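Local coordinates for VP4 protein (Tellina virus 1, PDB 3P06), which probably cleaves the birnavirus polyprotein as its serine protease, releasing the capsid protein precursor, and is captured here as an intramolecular acyl-enzyme, at residues A[7-11]-A[109-113]; A[37-43]-A[93-98]; A[127-132]-A[163-169]. All coordinates share one frame; numbering follows the deposited sequence.

Contact 1: A[7-11]-A[109-113]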
ATOM      1  N   ALA A   7      -1.768  -9.117 -11.056  1.00 22.60           N
ATOM      2  CA  ALA A   7      -2.052  -7.767 -10.562  1.00 22.31           C
ATOM      3  C   ALA A   7      -0.786  -7.016 -10.607  1.00 21.09           C
ATOM      4  O   ALA A   7       0.308  -7.571 -10.401  1.00 20.32           O
ATOM      5  CB  ALA A   7      -2.506  -7.822  -9.082  1.00 20.71           C
ATOM      6  N   VAL A   8      -0.941  -5.733 -10.810  1.00 21.17           N
ATOM      7  CA  VAL A   8       0.190  -4.837 -10.786  1.00 21.59           C
ATOM      8  C   VAL A   8      -0.212  -3.684  -9.853  1.00 20.14           C
ATOM      9  O   VAL A   8      -1.364  -3.261  -9.865  1.00 19.22           O
ATOM     10  CB  VAL A   8       0.525  -4.401 -12.241  1.00 23.45           C
ATOM     11  CG1 VAL A   8       1.413  -3.159 -12.286  1.00 24.72           C
ATOM     12  CG2 VAL A   8       1.220  -5.595 -12.980  1.00 27.51           C
ATOM     13  N   GLY A   9       0.718  -3.228  -9.031  1.00 19.51           N
ATOM     14  CA  GLY A   9       0.455  -2.109  -8.154  1.00 19.44           C
ATOM     15  C   GLY A   9       1.677  -1.796  -7.328  1.00 19.50           C
ATOM     16  O   GLY A   9       2.804  -2.108  -7.739  1.00 20.32           O
ATOM     17  N   VAL A  10       1.476  -1.182  -6.155  1.00 17.62           N
ATOM     18  CA  VAL A  10       2.615  -0.792  -5.344  1.00 15.86           C
ATOM     19  C   VAL A  10       2.378  -1.231  -3.882  1.00 15.41           C
ATOM     20  O   VAL A  10       1.291  -0.960  -3.305  1.00 13.25           O
ATOM     21  CB  VAL A  10       2.892   0.764  -5.454  1.00 18.39           C
ATOM     22  CG1 VAL A  10       3.970   1.205  -4.441  1.00 15.78           C
ATOM     23  CG2 VAL A  10       3.322   1.133  -6.905  1.00 18.35           C
ATOM     24  N   LEU A  11       3.374  -1.930  -3.331  1.00 14.23           N
ATOM     25  CA  LEU A  11       3.272  -2.495  -2.016  1.00 15.81           C
ATOM     26  C   LEU A  11       3.381  -1.393  -0.929  1.00 15.82           C
ATOM     27  O   LEU A  11       4.110  -0.441  -1.081  1.00 15.49           O
ATOM     28  CB  LEU A  11       4.434  -3.468  -1.797  1.00 15.11           C
ATOM     29  CG  LEU A  11       4.148  -4.826  -2.482  1.00 18.70           C
ATOM     30  CD1 LEU A  11       5.417  -5.615  -2.442  1.00 18.54           C
ATOM     31  CD2 LEU A  11       3.026  -5.543  -1.771  1.00 13.86           C
ATOM     32  N   ALA A 109       1.465   6.319  -6.553  1.00 21.82           N
ATOM     33  CA  ALA A 109       2.511   5.715  -7.370  1.00 21.88           C
ATOM     34  C   ALA A 109       1.942   4.580  -8.247  1.00 22.38           C
ATOM     35  O   ALA A 109       2.314   4.481  -9.410  1.00 24.37           O
ATOM     36  CB  ALA A 109       3.697   5.243  -6.532  1.00 20.55           C
ATOM     37  N   ALA A 110       1.000   3.781  -7.741  1.00 22.11           N
ATOM     38  CA  ALA A 110       0.384   2.689  -8.506  1.00 20.49           C
ATOM     39  C   ALA A 110      -0.463   3.298  -9.640  1.00 23.02           C
ATOM     40  O   ALA A 110      -0.498   2.741 -10.778  1.00 20.45           O
ATOM     41  CB  ALA A 110      -0.492   1.840  -7.667  1.00 19.37           C
ATOM     42  N   ASP A 111      -1.126   4.425  -9.358  1.00 24.01           N
ATOM     43  CA  ASP A 111      -1.982   5.055 -10.424  1.00 26.97           C
ATOM     44  C   ASP A 111      -1.215   5.515 -11.694  1.00 28.88           C
ATOM     45  O   ASP A 111      -1.729   5.426 -12.842  1.00 29.51           O
ATOM     46  CB  ASP A 111      -2.781   6.227  -9.899  1.00 26.47           C
ATOM     47  CG  ASP A 111      -3.891   6.643 -10.889  1.00 32.12           C
ATOM     48  OD1 ASP A 111      -4.785   5.791 -11.179  1.00 31.98           O
ATOM     49  OD2 ASP A 111      -3.853   7.793 -11.395  1.00 32.60           O
ATOM     50  N   THR A 112       0.018   5.984 -11.504  1.00 29.20           N
ATOM     51  CA  THR A 112       0.805   6.474 -12.658  1.00 30.77           C
ATOM     52  C   THR A 112       1.939   5.510 -13.005  1.00 31.58           C
ATOM     53  O   THR A 112       2.840   5.861 -13.742  1.00 33.21           O
ATOM     54  CB  THR A 112       1.353   7.907 -12.409  1.00 31.82           C
ATOM     55  OG1 THR A 112       2.048   7.928 -11.149  1.00 29.67           O
ATOM     56  CG2 THR A 112       0.168   8.954 -12.385  1.00 28.44           C
ATOM     57  N   LEU A 113       1.869   4.290 -12.490  1.00 35.76           N
ATOM     58  CA  LEU A 113       2.775   3.219 -12.869  1.00 37.03           C
ATOM     59  C   LEU A 113       2.471   2.769 -14.284  1.00 40.06           C
ATOM     60  O   LEU A 113       1.342   2.355 -14.602  1.00 41.03           O
ATOM     61  CB  LEU A 113       2.603   2.045 -11.930  1.00 35.50           C
ATOM     62  CG  LEU A 113       3.590   0.888 -11.915  1.00 35.43           C
ATOM     63  CD1 LEU A 113       4.994   1.401 -11.707  1.00 33.97           C
ATOM     64  CD2 LEU A 113       3.194  -0.048 -10.802  1.00 36.32           C
TER

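Contact 2: A[37-43]-A[93-98]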
ATOM      1  N   HIS A  37     -12.787  -8.813  -4.253  1.00 21.39           N
ATOM      2  CA  HIS A  37     -11.885  -9.583  -3.402  1.00 22.23           C
ATOM      3  C   HIS A  37     -11.771  -9.037  -1.968  1.00 23.39           C
ATOM      4  O   HIS A  37     -11.087  -9.622  -1.103  1.00 23.71           O
ATOM      5  CB  HIS A  37     -10.520  -9.690  -4.077  1.00 22.36           C
ATOM      6  CG  HIS A  37     -10.604 -10.383  -5.402  1.00 24.40           C
ATOM      7  ND1 HIS A  37     -10.915 -11.723  -5.509  1.00 26.36           N
ATOM      8  CD2 HIS A  37     -10.550  -9.904  -6.673  1.00 24.70           C
ATOM      9  CE1 HIS A  37     -10.963 -12.069  -6.788  1.00 28.72           C
ATOM     10  NE2 HIS A  37     -10.733 -10.984  -7.517  1.00 30.33           N
ATOM     11  N   ILE A  38     -12.504  -7.960  -1.686  1.00 22.95           N
ATOM     12  CA  ILE A  38     -12.541  -7.420  -0.313  1.00 22.62           C
ATOM     13  C   ILE A  38     -13.369  -8.364   0.550  1.00 24.39           C
ATOM     14  O   ILE A  38     -14.527  -8.617   0.265  1.00 26.24           O
ATOM     15  CB  ILE A  38     -13.097  -5.996  -0.273  1.00 23.16           C
ATOM     16  CG1 ILE A  38     -12.216  -5.080  -1.125  1.00 19.32           C
ATOM     17  CG2 ILE A  38     -13.305  -5.532   1.225  1.00 23.25           C
ATOM     18  CD1 ILE A  38     -12.924  -3.751  -1.529  1.00 16.50           C
ATOM     19  N   LYS A  39     -12.782  -8.951   1.587  1.00 25.82           N
ATOM     20  CA  LYS A  39     -13.585  -9.870   2.441  1.00 27.58           C
ATOM     21  C   LYS A  39     -13.731  -9.378   3.902  1.00 29.13           C
ATOM     22  O   LYS A  39     -14.179 -10.123   4.764  1.00 30.96           O
ATOM     23  CB  LYS A  39     -13.052 -11.298   2.370  1.00 28.88           C
ATOM     24  CG  LYS A  39     -13.203 -11.935   0.947  1.00 30.77           C
ATOM     25  CD  LYS A  39     -13.255 -13.462   0.976  1.00 38.34           C
ATOM     26  CE  LYS A  39     -13.094 -14.011  -0.412  1.00 40.79           C
ATOM     27  NZ  LYS A  39     -14.323 -13.681  -1.161  1.00 46.93           N
ATOM     28  N   ASN A  40     -13.395  -8.114   4.177  1.00 27.34           N
ATOM     29  CA  ASN A  40     -13.671  -7.552   5.495  1.00 26.30           C
ATOM     30  C   ASN A  40     -14.827  -6.543   5.280  1.00 26.21           C
ATOM     31  O   ASN A  40     -14.661  -5.586   4.528  1.00 24.26           O
ATOM     32  CB  ASN A  40     -12.431  -6.922   6.145  1.00 24.09           C
ATOM     33  CG  ASN A  40     -12.718  -6.408   7.579  1.00 25.58           C
ATOM     34  OD1 ASN A  40     -13.827  -5.982   7.889  1.00 29.37           O
ATOM     35  ND2 ASN A  40     -11.751  -6.513   8.445  1.00 20.78           N
ATOM     36  N   PRO A  41     -16.007  -6.813   5.880  1.00 27.44           N
ATOM     37  CA  PRO A  41     -17.162  -5.937   5.681  1.00 28.20           C
ATOM     38  C   PRO A  41     -16.958  -4.502   6.307  1.00 27.93           C
ATOM     39  O   PRO A  41     -17.780  -3.611   6.090  1.00 28.76           O
ATOM     40  CB  PRO A  41     -18.323  -6.680   6.392  1.00 30.25           C
ATOM     41  CG  PRO A  41     -17.652  -7.526   7.464  1.00 32.67           C
ATOM     42  CD  PRO A  41     -16.280  -7.917   6.842  1.00 28.90           C
ATOM     43  N   LYS A  42     -15.888  -4.266   7.056  1.00 25.11           N
ATOM     44  CA  LYS A  42     -15.595  -2.894   7.463  1.00 24.53           C
ATOM     45  C   LYS A  42     -14.878  -2.121   6.331  1.00 21.53           C
ATOM     46  O   LYS A  42     -14.840  -0.918   6.361  1.00 20.62           O
ATOM     47  CB  LYS A  42     -14.708  -2.897   8.741  1.00 24.62           C
ATOM     48  CG  LYS A  42     -15.561  -3.200  10.018  1.00 32.78           C
ATOM     49  CD  LYS A  42     -14.732  -3.602  11.215  1.00 41.37           C
ATOM     50  CE  LYS A  42     -15.628  -4.301  12.236  1.00 46.18           C
ATOM     51  NZ  LYS A  42     -17.049  -3.855  12.015  1.00 49.33           N
ATOM     52  N   ASN A  43     -14.201  -2.811   5.415  1.00 18.47           N
ATOM     53  CA  ASN A  43     -13.406  -2.099   4.371  1.00 19.23           C
ATOM     54  C   ASN A  43     -14.245  -1.841   3.137  1.00 19.29           C
ATOM     55  O   ASN A  43     -13.818  -2.085   2.013  1.00 19.93           O
ATOM     56  CB  ASN A  43     -12.145  -2.925   3.941  1.00 18.61           C
ATOM     57  CG  ASN A  43     -11.096  -2.990   5.027  1.00 18.28           C
ATOM     58  OD1 ASN A  43     -11.063  -2.134   5.939  1.00 19.19           O
ATOM     59  ND2 ASN A  43     -10.278  -4.016   4.980  1.00 18.84           N
ATOM     60  N   ASP A  93      -8.037 -14.594   2.638  1.00 24.64           N
ATOM     61  CA  ASP A  93      -9.465 -14.464   2.871  1.00 26.95           C
ATOM     62  C   ASP A  93      -9.684 -13.773   4.245  1.00 28.03           C
ATOM     63  O   ASP A  93     -10.659 -13.098   4.435  1.00 28.48           O
ATOM     64  CB  ASP A  93     -10.093 -15.835   2.904  1.00 27.55           C
ATOM     65  CG  ASP A  93     -10.424 -16.362   1.516  1.00 32.85           C
ATOM     66  OD1 ASP A  93     -10.256 -15.638   0.487  1.00 31.01           O
ATOM     67  OD2 ASP A  93     -10.878 -17.536   1.473  1.00 37.13           O
ATOM     68  N   ASN A  94      -8.741 -13.950   5.169  1.00 29.45           N
ATOM     69  CA  ASN A  94      -8.804 -13.273   6.433  1.00 30.53           C
ATOM     70  C   ASN A  94      -8.134 -11.926   6.345  1.00 26.72           C
ATOM     71  O   ASN A  94      -6.922 -11.827   6.269  1.00 25.30           O
ATOM     72  CB  ASN A  94      -8.292 -14.158   7.582  1.00 33.71           C
ATOM     73  CG  ASN A  94      -9.396 -15.132   8.080  1.00 41.56           C
ATOM     74  OD1 ASN A  94      -9.858 -15.029   9.216  1.00 50.36           O
ATOM     75  ND2 ASN A  94      -9.865 -16.021   7.198  1.00 45.47           N
ATOM     76  N   GLN A  95      -8.968 -10.886   6.355  1.00 23.64           N
ATOM     77  CA  GLN A  95      -8.485  -9.552   6.010  1.00 21.70           C
ATOM     78  C   GLN A  95      -8.706  -8.558   7.177  1.00 20.99           C
ATOM     79  O   GLN A  95      -9.779  -8.474   7.732  1.00 21.28           O
ATOM     80  CB  GLN A  95      -9.223  -9.070   4.802  1.00 19.27           C
ATOM     81  CG  GLN A  95      -8.961  -9.947   3.607  1.00 21.74           C
ATOM     82  CD  GLN A  95      -9.589  -9.426   2.317  1.00 20.13           C
ATOM     83  OE1 GLN A  95     -10.176  -8.319   2.280  1.00 21.87           O
ATOM     84  NE2 GLN A  95      -9.513 -10.241   1.258  1.00 18.14           N
ATOM     85  N   PRO A  96      -7.667  -7.839   7.545  1.00 21.11           N
ATOM     86  CA  PRO A  96      -7.851  -6.826   8.604  1.00 20.37           C
ATOM     87  C   PRO A  96      -8.458  -5.509   8.058  1.00 19.18           C
ATOM     88  O   PRO A  96      -8.359  -5.149   6.869  1.00 17.53           O
ATOM     89  CB  PRO A  96      -6.433  -6.577   9.080  1.00 19.66           C
ATOM     90  CG  PRO A  96      -5.595  -6.737   7.818  1.00 21.30           C
ATOM     91  CD  PRO A  96      -6.269  -7.900   7.044  1.00 19.42           C
ATOM     92  N   GLN A  97      -9.080  -4.774   8.954  1.00 20.28           N
ATOM     93  CA  GLN A  97      -9.632  -3.447   8.626  1.00 20.41           C
ATOM     94  C   GLN A  97      -8.470  -2.521   8.324  1.00 20.60           C
ATOM     95  O   GLN A  97      -7.422  -2.555   9.022  1.00 22.16           O
ATOM     96  CB  GLN A  97     -10.490  -2.942   9.786  1.00 21.65           C
ATOM     97  CG  GLN A  97     -11.063  -1.548   9.511  1.00 19.59           C
ATOM     98  CD  GLN A  97     -11.912  -0.970  10.664  1.00 26.39           C
ATOM     99  OE1 GLN A  97     -12.140  -1.613  11.660  1.00 26.45           O
ATOM    100  NE2 GLN A  97     -12.390   0.235  10.481  1.00 20.05           N
ATOM    101  N   LEU A  98      -8.588  -1.761   7.237  1.00 18.88           N
ATOM    102  CA  LEU A  98      -7.559  -0.836   6.876  1.00 19.64           C
ATOM    103  C   LEU A  98      -7.835   0.530   7.491  1.00 20.63           C
ATOM    104  O   LEU A  98      -8.939   1.042   7.374  1.00 23.37           O
ATOM    105  CB  LEU A  98      -7.554  -0.649   5.354  1.00 18.34           C
ATOM    106  CG  LEU A  98      -6.530   0.356   4.845  1.00 21.26           C
ATOM    107  CD1 LEU A  98      -5.024  -0.208   4.982  1.00 19.56           C
ATOM    108  CD2 LEU A  98      -6.852   0.628   3.413  1.00 22.38           C
TER
HETATM  109  O   HOH W   1     -11.784 -11.066   6.697  1.00 28.26           O
HETATM  110  O   HOH W   2     -10.234  -5.715   2.579  1.00 15.82           O

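Contact 3: A[127-132]-A[163-169]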
ATOM      1  N   VAL A 127      -0.366  11.734   1.558  1.00 27.32           N
ATOM      2  CA  VAL A 127      -0.082  12.698   0.480  1.00 29.97           C
ATOM      3  C   VAL A 127      -0.932  13.906   0.698  1.00 33.32           C
ATOM      4  O   VAL A 127      -2.122  13.784   1.002  1.00 34.71           O
ATOM      5  CB  VAL A 127      -0.306  12.100  -0.960  1.00 30.55           C
ATOM      6  CG1 VAL A 127      -0.091  13.173  -2.114  1.00 30.95           C
ATOM      7  CG2 VAL A 127       0.593  10.851  -1.178  1.00 25.74           C
ATOM      8  N   GLU A 128      -0.322  15.078   0.579  1.00 36.66           N
ATOM      9  CA  GLU A 128      -1.045  16.378   0.715  1.00 41.81           C
ATOM     10  C   GLU A 128      -0.455  17.352  -0.296  1.00 43.00           C
ATOM     11  O   GLU A 128       0.779  17.564  -0.294  1.00 42.07           O
ATOM     12  CB  GLU A 128      -0.915  16.937   2.135  1.00 43.56           C
ATOM     13  CG  GLU A 128       0.556  17.039   2.604  1.00 48.93           C
ATOM     14  CD  GLU A 128       1.254  18.383   2.168  1.00 61.19           C
ATOM     15  OE1 GLU A 128       0.569  19.453   2.103  1.00 63.44           O
ATOM     16  OE2 GLU A 128       2.498  18.370   1.891  1.00 63.95           O
ATOM     17  N   SER A 129      -1.296  17.874  -1.201  1.00 45.11           N
ATOM     18  CA  SER A 129      -0.845  18.806  -2.270  1.00 47.21           C
ATOM     19  C   SER A 129       0.456  18.384  -2.995  1.00 45.99           C
ATOM     20  O   SER A 129       1.437  19.151  -3.014  1.00 46.97           O
ATOM     21  CB  SER A 129      -0.628  20.184  -1.672  1.00 48.64           C
ATOM     22  OG  SER A 129      -1.663  20.472  -0.765  1.00 51.54           O
ATOM     23  N   GLY A 130       0.479  17.171  -3.544  1.00 44.48           N
ATOM     24  CA  GLY A 130       1.616  16.686  -4.325  1.00 43.54           C
ATOM     25  C   GLY A 130       2.906  16.406  -3.571  1.00 42.58           C
ATOM     26  O   GLY A 130       3.980  16.197  -4.178  1.00 42.76           O
ATOM     27  N   ASN A 131       2.826  16.414  -2.248  1.00 41.42           N
ATOM     28  CA  ASN A 131       3.975  16.075  -1.432  1.00 40.05           C
ATOM     29  C   ASN A 131       3.616  14.949  -0.477  1.00 36.92           C
ATOM     30  O   ASN A 131       2.465  14.813  -0.072  1.00 35.63           O
ATOM     31  CB  ASN A 131       4.428  17.277  -0.589  1.00 42.56           C
ATOM     32  CG  ASN A 131       5.280  18.278  -1.357  1.00 47.15           C
ATOM     33  OD1 ASN A 131       5.969  17.953  -2.335  1.00 50.04           O
ATOM     34  ND2 ASN A 131       5.245  19.522  -0.889  1.00 51.16           N
ATOM     35  N   LEU A 132       4.620  14.173  -0.098  1.00 34.82           N
ATOM     36  CA  LEU A 132       4.472  13.240   0.987  1.00 33.45           C
ATOM     37  C   LEU A 132       4.543  14.038   2.265  1.00 34.42           C
ATOM     38  O   LEU A 132       5.427  14.870   2.416  1.00 35.09           O
ATOM     39  CB  LEU A 132       5.594  12.222   0.947  1.00 31.85           C
ATOM     40  CG  LEU A 132       5.279  11.000   0.100  1.00 32.52           C
ATOM     41  CD1 LEU A 132       5.317  11.353  -1.376  1.00 34.95           C
ATOM     42  CD2 LEU A 132       6.260   9.845   0.405  1.00 33.84           C
ATOM     43  N   VAL A 163      12.006  10.132  -0.298  1.00 27.22           N
ATOM     44  CA  VAL A 163      11.311  10.866  -1.319  1.00 28.56           C
ATOM     45  C   VAL A 163      10.394  11.889  -0.668  1.00 30.06           C
ATOM     46  O   VAL A 163       9.713  11.599   0.308  1.00 28.59           O
ATOM     47  CB  VAL A 163      10.417   9.973  -2.284  1.00 28.76           C
ATOM     48  CG1 VAL A 163      11.273   9.100  -3.193  1.00 29.91           C
ATOM     49  CG2 VAL A 163       9.456   9.089  -1.519  1.00 27.35           C
ATOM     50  N   VAL A 164      10.339  13.077  -1.261  1.00 31.47           N
ATOM     51  CA  VAL A 164       9.568  14.143  -0.681  1.00 33.09           C
ATOM     52  C   VAL A 164       8.366  14.510  -1.558  1.00 33.98           C
ATOM     53  O   VAL A 164       7.288  14.776  -1.045  1.00 35.14           O
ATOM     54  CB  VAL A 164      10.476  15.361  -0.373  1.00 35.18           C
ATOM     55  CG1 VAL A 164       9.645  16.488   0.246  1.00 37.52           C
ATOM     56  CG2 VAL A 164      11.580  14.937   0.619  1.00 33.10           C
ATOM     57  N   THR A 165       8.538  14.513  -2.869  1.00 34.79           N
ATOM     58  CA  THR A 165       7.461  14.932  -3.775  1.00 36.02           C
ATOM     59  C   THR A 165       6.892  13.711  -4.537  1.00 33.90           C
ATOM     60  O   THR A 165       7.562  12.717  -4.698  1.00 31.09           O
ATOM     61  CB  THR A 165       7.907  16.025  -4.817  1.00 37.62           C
ATOM     62  OG1 THR A 165       8.794  15.430  -5.757  1.00 39.65           O
ATOM     63  CG2 THR A 165       8.617  17.246  -4.154  1.00 41.39           C
ATOM     64  N   LEU A 166       5.650  13.817  -4.991  1.00 35.19           N
ATOM     65  CA  LEU A 166       5.041  12.757  -5.804  1.00 35.22           C
ATOM     66  C   LEU A 166       5.899  12.575  -7.083  1.00 35.11           C
ATOM     67  O   LEU A 166       6.138  11.435  -7.513  1.00 33.48           O
ATOM     68  CB  LEU A 166       3.598  13.132  -6.158  1.00 37.01           C
ATOM     69  CG  LEU A 166       2.524  12.880  -5.108  1.00 37.26           C
ATOM     70  CD1 LEU A 166       1.179  12.979  -5.834  1.00 38.63           C
ATOM     71  CD2 LEU A 166       2.720  11.494  -4.474  1.00 32.09           C
ATOM     72  N   GLU A 167       6.413  13.677  -7.637  1.00 35.30           N
ATOM     73  CA  GLU A 167       7.333  13.562  -8.774  1.00 37.34           C
ATOM     74  C   GLU A 167       8.584  12.689  -8.477  1.00 34.09           C
ATOM     75  O   GLU A 167       8.952  11.820  -9.294  1.00 31.98           O
ATOM     76  CB  GLU A 167       7.716  14.933  -9.369  1.00 41.19           C
ATOM     77  CG  GLU A 167       8.442  14.824 -10.699  1.00 49.26           C
ATOM     78  CD  GLU A 167       7.847  13.714 -11.626  1.00 60.89           C
ATOM     79  OE1 GLU A 167       6.587  13.650 -11.846  1.00 63.75           O
ATOM     80  OE2 GLU A 167       8.652  12.884 -12.129  1.00 65.37           O
ATOM     81  N   GLN A 168       9.204  12.887  -7.312  1.00 32.18           N
ATOM     82  CA  GLN A 168      10.342  12.009  -6.922  1.00 31.94           C
ATOM     83  C   GLN A 168       9.942  10.550  -6.721  1.00 29.67           C
ATOM     84  O   GLN A 168      10.677   9.647  -7.108  1.00 29.85           O
ATOM     85  CB  GLN A 168      11.020  12.457  -5.652  1.00 30.83           C
ATOM     86  CG  GLN A 168      11.841  13.711  -5.835  1.00 36.16           C
ATOM     87  CD  GLN A 168      12.034  14.404  -4.511  1.00 36.56           C
ATOM     88  OE1 GLN A 168      11.565  13.925  -3.456  1.00 39.00           O
ATOM     89  NE2 GLN A 168      12.704  15.522  -4.540  1.00 39.24           N
ATOM     90  N   LEU A 169       8.779  10.329  -6.117  1.00 28.27           N
ATOM     91  CA  LEU A 169       8.317   8.983  -5.865  1.00 27.46           C
ATOM     92  C   LEU A 169       8.075   8.268  -7.214  1.00 28.16           C
ATOM     93  O   LEU A 169       8.448   7.093  -7.379  1.00 26.47           O
ATOM     94  CB  LEU A 169       7.026   9.046  -5.035  1.00 26.85           C
ATOM     95  CG  LEU A 169       6.304   7.719  -4.819  1.00 27.08           C
ATOM     96  CD1 LEU A 169       7.143   6.719  -4.096  1.00 26.27           C
ATOM     97  CD2 LEU A 169       5.017   7.947  -4.093  1.00 30.00           C
TER

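Contact 1: A[7-11]-A[109-113]
V10 and L113 meet where a helix packs on a strand of the alpha/beta protease fold: the end of helix 104-111, a helix that begins two residues after the predicted nucleophile S102, lies against the start of strand 9-18. The main bump is V10 CG2. It sits over the A109-A110 peptide, 3.6 Å from A110 N, and touches both methyls, A109 CB at 4.1 Å and A110 CB at 4.0 Å. With CG1 anti to the backbone N (chi1 172°), CG2 is the branch left to face the helix.

The reverse fit occurs at G9, where A110 CB packs on G9 CA at 4.1 Å and the two backbones come closest. Past the helix end the chain leaves helical geometry at T112, and L113 turns back towards the strand. P119 touches both V10 and L113, while K31 NZ is hydrogen-bonded to the carbonyl oxygens of A110 and L113 at the helix end. One methyl of L113, CD2, reaches V8, G9 and V10 alike: it lies 3.9 Å from V8 CG1, 4.1 Å from V10 CG2 and 3.7 Å from the carbonyl oxygen G9 O.

Contact 2: A[37-43]-A[93-98]
The amide of Q95 grips the backbone of 37-43 at two points. Its OE1 accepts from K39 N at 2.8 Å, nearly straight at the hydrogen (173°) but with the donor well above the carbonyl plane, and its NE2 donates a hydrogen bond to H37 O at 2.9 Å, with that oxygen in the amide plane. N43 makes a second two-pronged clasp: OD1 accepts a hydrogen bond from L98 N at 2.8 Å, and ND2 donates to P96 O. Between them N40 ND2 binds Q95 O. With CG anti to the backbone N (chi1 -177°), N40 extends towards 93-98, and its OD1 accepts from K42 N in an Asx turn within the type I turn N40-N43.

Water 2 joins N43 ND2 to Q95 OE1, and water 1 accepts from Q95 N. At the margin, K42 CD passes 3.3 Å from Q97 OE1, while Q97 NE2 is hydrogen-bonded to S59 OG. K39 runs alongside D93, its CE 3.4 Å from OD1, although NZ stays 4.8 Å from that oxygen. Two largely irregular segments of the protease domain are thus joined chiefly by neutral amides. Q95, N40 and N43 all bind backbone groups of the other segment, so the match probably depends more on hydrogen-bond direction than on charge.

Contact 3: A[127-132]-A[163-169]
L132 and V164 pair through their backbones where the hairpin 127-132 lies beside the chain entering helix 166-173. L132 N donates to V164 O at 2.9 Å, and L166 N returns a nearly straight bond to G130 O at 3.0 Å, though from above the carbonyl plane. The two bonds flank N131 and T165, which form a single beta bridge. S129 and G130, the central residues of the type I' turn E128-N131, both have positive phi, as this turn requires.

A second set of polar bonds organises the helix start. T165 is the N-cap: its OG1, placed between the backbone N and the carbonyl carbon by chi1 of 70°, accepts from Q168 N. In return Q168 OE1 accepts from T165 N, which completes the capping box, and also from V164 N at 2.7 Å. These two donors reach the oxygen differently: V164 N approaches nearly in line with the side-chain C=O of Q168, T165 N from above the carbonyl plane.

Apolar contacts lie beneath the bridge. V127 and L166 meet tip to tip, CG1 to CD1 at 3.9 Å. The L132 side chain divides its branches: CD2 touches V163 CG2 at 3.8 Å, while CD1 lies 4.0 Å from L166 CD2 and more loosely near L169. Helix 104-111 continues this layer, with A105 touching L132 and L169, and C108 touching L166.

The chemistry thus separates by depth. Backbone bonds fix the register of hairpin and helix start, the capping box engages the N-H groups of T165 and Q168, with V164 N bound to Q168 OE1 as well, and branched aliphatic side chains join both segments to the helix that follows the predicted nucleophile.

How the contacts relate
From the N terminus, the chain enters contact 1 at 7-11, the start of strand 9-18, and does not return to close it until 109-113, the end of helix 104-111. Within that long loop lies the whole of contact 2, which joins 37-43, after strand 21-31, to 93-98, leading into strand 98-99. Contact 3 follows in series: it opens at hairpin 127-132 and closes 31 residues on, at the start of helix 166-173. None cross. Contacts 1 and 3 touch through A109 CB and L169 CD2, 3.9 Å apart, so helix 104-111, one side of contact 1, also packs against helix 166-173 of contact 3. Contacts 2 and 3 lie on opposite sides of the chain's centre, their own centres about 28 Å apart.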